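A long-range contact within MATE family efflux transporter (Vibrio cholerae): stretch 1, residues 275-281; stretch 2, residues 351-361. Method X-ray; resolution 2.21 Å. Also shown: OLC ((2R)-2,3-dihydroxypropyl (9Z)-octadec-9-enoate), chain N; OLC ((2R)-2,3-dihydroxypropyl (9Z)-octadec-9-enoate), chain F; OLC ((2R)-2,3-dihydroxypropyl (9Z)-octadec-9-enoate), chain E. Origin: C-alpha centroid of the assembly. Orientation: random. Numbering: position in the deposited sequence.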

# COMPACT_ATOMS: atom_id res chain seq x y z
N PHE A 275 -14.72 -1.76 3.74
CA PHE A 275 -14.94 -3.20 3.62
C PHE A 275 -14.12 -3.79 2.47
O PHE A 275 -13.54 -4.86 2.61
CB PHE A 275 -16.42 -3.51 3.41
CG PHE A 275 -16.71 -4.98 3.26
CD1 PHE A 275 -16.75 -5.58 2.01
CD2 PHE A 275 -16.92 -5.77 4.38
CE1 PHE A 275 -17.00 -6.93 1.88
CE2 PHE A 275 -17.17 -7.13 4.25
CZ PHE A 275 -17.21 -7.70 3.00
N GLU A 276 -14.09 -3.08 1.34
CA GLU A 276 -13.28 -3.50 0.19
C GLU A 276 -11.82 -3.70 0.58
O GLU A 276 -11.19 -4.68 0.18
CB GLU A 276 -13.35 -2.47 -0.94
CG GLU A 276 -14.58 -2.55 -1.83
CD GLU A 276 -14.47 -1.65 -3.04
OE1 GLU A 276 -13.37 -1.60 -3.65
OE2 GLU A 276 -15.46 -0.97 -3.39
N PHE A 277 -11.30 -2.77 1.36
CA PHE A 277 -9.91 -2.82 1.79
C PHE A 277 -9.64 -4.08 2.59
O PHE A 277 -8.66 -4.79 2.34
CB PHE A 277 -9.55 -1.58 2.61
CG PHE A 277 -8.08 -1.42 2.85
CD1 PHE A 277 -7.28 -0.76 1.93
CD2 PHE A 277 -7.49 -1.93 3.99
CE1 PHE A 277 -5.92 -0.61 2.14
CE2 PHE A 277 -6.13 -1.79 4.21
CZ PHE A 277 -5.35 -1.13 3.29
N PHE A 278 -10.50 -4.36 3.56
CA PHE A 278 -10.36 -5.56 4.38
C PHE A 278 -10.55 -6.83 3.57
O PHE A 278 -9.84 -7.81 3.77
CB PHE A 278 -11.34 -5.53 5.55
CG PHE A 278 -10.79 -4.86 6.78
CD1 PHE A 278 -9.86 -5.51 7.57
CD2 PHE A 278 -11.20 -3.59 7.14
CE1 PHE A 278 -9.34 -4.90 8.70
CE2 PHE A 278 -10.69 -2.97 8.27
CZ PHE A 278 -9.76 -3.63 9.05
N ALA A 279 -11.51 -6.82 2.65
CA ALA A 279 -11.78 -7.99 1.82
C ALA A 279 -10.59 -8.34 0.93
O ALA A 279 -10.44 -9.48 0.50
CB ALA A 279 -13.02 -7.77 0.96
N LEU A 280 -9.74 -7.35 0.67
CA LEU A 280 -8.59 -7.53 -0.22
C LEU A 280 -7.26 -7.55 0.53
O LEU A 280 -6.21 -7.34 -0.07
CB LEU A 280 -8.56 -6.42 -1.27
CG LEU A 280 -9.51 -6.54 -2.48
CD1 LEU A 280 -9.61 -5.21 -3.20
CD2 LEU A 280 -9.04 -7.63 -3.43
N VAL A 281 -7.31 -7.81 1.83
CA VAL A 281 -6.10 -7.76 2.64
C VAL A 281 -5.13 -8.89 2.30
O VAL A 281 -3.92 -8.72 2.40
CB VAL A 281 -6.44 -7.78 4.16
CG1 VAL A 281 -7.02 -9.13 4.57
CG2 VAL A 281 -5.21 -7.44 4.99
C18 OLC N . -14.58 -10.04 5.09
C17 OLC N . -13.33 -10.50 4.37
C16 OLC N . -12.26 -10.83 5.38
C12 OLC N . -7.68 -12.49 6.09
C15 OLC N . -11.01 -11.30 4.67
C13 OLC N . -8.76 -12.27 5.06
C14 OLC N . -9.88 -11.46 5.67
C18 OLC F . -13.77 -13.58 -7.72
C10 OLC F . -12.96 -19.14 -9.50
C9 OLC F . -11.79 -19.82 -9.47
C17 OLC F . -15.02 -13.85 -8.53
C11 OLC F . -13.37 -18.32 -10.71
C8 OLC F . -10.84 -19.78 -10.65
C16 OLC F . -14.68 -13.82 -10.00
C12 OLC F . -14.78 -17.80 -10.53
C15 OLC F . -15.89 -14.22 -10.81
C13 OLC F . -14.93 -16.47 -11.22
C14 OLC F . -16.11 -15.71 -10.64
C8 OLC E . -32.05 -8.41 1.31
C7 OLC E . -31.35 -9.58 0.65
C6 OLC E . -31.18 -9.33 -0.84
C5 OLC E . -30.40 -10.47 -1.44
C4 OLC E . -29.32 -9.95 -2.37
C3 OLC E . -29.96 -9.23 -3.54
C2 OLC E . -28.94 -9.07 -4.65
C1 OLC E . -29.62 -8.65 -5.93
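Stretch 2 (351-361) LHLVIVPISLG

Stretch 2 lies along stretch 1 with the two chains running the same way: Phe275 is nearest Leu353 (CA to CA 8.6 Å), Glu276 nearest Pro357 (CA to CA 7.1 Å), and Leu280 nearest Leu360 (CA to CA 7.3 Å). Stretch 1 is the last part of a helix, which gives way at Leu280; this residue leaves helical phi/psi and also takes the N-cap position of the next helix. Stretch 2 enters as a helix and leaves as another, beginning at Leu360. Between them the chain keeps helical phi/psi from Val356 to Pro357 and Ile358 without the regular bonds. Proline has no amide hydrogen to donate, so it suits such an interruption. Here Ser359 helps to hold the chain: its N and its OG both donate to Val356 O, at 2.8 Å and 2.7 Å.

No hydrogen bond joins the stretches, and apolar packing makes up much of the contact, which buries 381 Å² in all. At one end, Phe275 directs its CA-to-CB bond toward stretch 2 and, with chi1 t, offers a ring face to Leu353. Leu353 CD2 lies 4.0 Å from the centroid of the Phe275 ring, only 20° off the normal, a CH-pi contact; the closest pair is Phe275 CD1 to Leu353 CD2, 3.8 Å. A flat aromatic face suits a methyl at the end of a branched side chain in this way. Pro357 CG approaches the same ring obliquely, 4.3 Å from Phe275 CE1.

At the other end Leu360, which has more area covered than any other residue here, packs against two apolar neighbours and also meets Glu276. Its CD1 is 3.8 Å from Ala279 CB, and the small alanine side chain lets the leucine come close to the helix. Its CD2 is 4.1 Å from Leu280 CD1, while Leu280 CD2 reaches the backbone, 3.4 Å from Leu360 O.

The acidic residue of the contact is Glu276. Its CA-to-CB bond points sideways, but the extended chi2 (t) carries the carboxylate nearer to stretch 2. Glu276 OE2 lies 3.4 Å from His352 CE1, at the edge of the imidazole and near its plane, and also 3.4 Å from Val356 CG1; Glu276 OE1 is 3.8 Å from Leu360 CD2. The long side chain thus brings a polar group among largely apolar neighbours.

Lipid completes the surroundings, as befits a membrane transporter. OLC (chain N) brings C18 to 4.0 Å from Phe275 CE2, and OLC (chain F) brings C18 to 3.6 Å from Gly361 CA, where a CB would clash with that lipid carbon.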

# COMPACT_ATOMS: atom_id res chain seq x y z
N LEU A 351 -26.77 -2.56 -0.40
CA LEU A 351 -26.70 -2.68 -1.85
C LEU A 351 -25.26 -2.82 -2.32
O LEU A 351 -24.97 -3.61 -3.22
CB LEU A 351 -27.35 -1.47 -2.51
CG LEU A 351 -27.53 -1.58 -4.03
CD1 LEU A 351 -28.41 -2.77 -4.37
CD2 LEU A 351 -28.11 -0.30 -4.59
N HIS A 352 -24.36 -2.05 -1.72
CA HIS A 352 -22.95 -2.10 -2.09
C HIS A 352 -22.38 -3.50 -1.87
O HIS A 352 -21.62 -4.01 -2.69
CB HIS A 352 -22.15 -1.08 -1.28
CG HIS A 352 -20.67 -1.18 -1.46
ND1 HIS A 352 -19.97 -0.41 -2.36
CD2 HIS A 352 -19.75 -1.97 -0.85
CE1 HIS A 352 -18.69 -0.72 -2.30
NE2 HIS A 352 -18.53 -1.66 -1.40
N LEU A 353 -22.77 -4.12 -0.76
CA LEU A 353 -22.20 -5.40 -0.34
C LEU A 353 -22.65 -6.59 -1.19
O LEU A 353 -22.05 -7.66 -1.09
CB LEU A 353 -22.55 -5.66 1.13
CG LEU A 353 -21.91 -4.71 2.14
CD1 LEU A 353 -22.27 -5.11 3.56
CD2 LEU A 353 -20.40 -4.67 1.95
N VAL A 354 -23.68 -6.41 -2.00
CA VAL A 354 -24.16 -7.50 -2.86
C VAL A 354 -23.77 -7.29 -4.31
O VAL A 354 -23.92 -8.19 -5.13
CB VAL A 354 -25.70 -7.66 -2.79
CG1 VAL A 354 -26.16 -7.96 -1.38
CG2 VAL A 354 -26.40 -6.42 -3.33
N ILE A 355 -23.26 -6.11 -4.63
CA ILE A 355 -22.90 -5.78 -6.01
C ILE A 355 -21.39 -5.78 -6.24
O ILE A 355 -20.90 -6.45 -7.15
CB ILE A 355 -23.47 -4.41 -6.42
CG1 ILE A 355 -25.00 -4.46 -6.45
CG2 ILE A 355 -22.94 -3.99 -7.78
CD1 ILE A 355 -25.65 -3.14 -6.86
N VAL A 356 -20.67 -5.03 -5.41
CA VAL A 356 -19.24 -4.81 -5.63
C VAL A 356 -18.29 -5.98 -5.27
O VAL A 356 -17.36 -6.25 -6.03
CB VAL A 356 -18.77 -3.55 -4.87
CG1 VAL A 356 -17.30 -3.27 -5.12
CG2 VAL A 356 -19.61 -2.35 -5.29
N PRO A 357 -18.50 -6.66 -4.12
CA PRO A 357 -17.52 -7.68 -3.71
C PRO A 357 -17.20 -8.77 -4.74
O PRO A 357 -16.09 -9.29 -4.74
CB PRO A 357 -18.17 -8.31 -2.48
CG PRO A 357 -18.99 -7.21 -1.90
CD PRO A 357 -19.54 -6.48 -3.09
N ILE A 358 -18.16 -9.11 -5.59
CA ILE A 358 -17.95 -10.17 -6.58
C ILE A 358 -16.92 -9.73 -7.63
O ILE A 358 -16.39 -10.55 -8.38
CB ILE A 358 -19.28 -10.57 -7.26
CG1 ILE A 358 -19.12 -11.85 -8.09
CG2 ILE A 358 -19.82 -9.43 -8.10
CD1 ILE A 358 -18.60 -13.03 -7.30
N SER A 359 -16.63 -8.44 -7.67
CA SER A 359 -15.68 -7.90 -8.64
C SER A 359 -14.28 -7.76 -8.05
O SER A 359 -13.34 -7.39 -8.76
CB SER A 359 -16.15 -6.54 -9.16
OG SER A 359 -15.96 -5.53 -8.17
N LEU A 360 -14.13 -8.05 -6.76
CA LEU A 360 -12.86 -7.82 -6.08
C LEU A 360 -11.81 -8.86 -6.46
O LEU A 360 -10.61 -8.64 -6.27
CB LEU A 360 -13.07 -7.80 -4.56
CG LEU A 360 -13.94 -6.65 -4.03
CD1 LEU A 360 -13.96 -6.61 -2.50
CD2 LEU A 360 -13.50 -5.30 -4.60
N GLY A 361 -12.24 -9.99 -7.00
CA GLY A 361 -11.32 -10.98 -7.52
C GLY A 361 -10.60 -10.42 -8.73
O GLY A 361 -9.37 -10.54 -8.85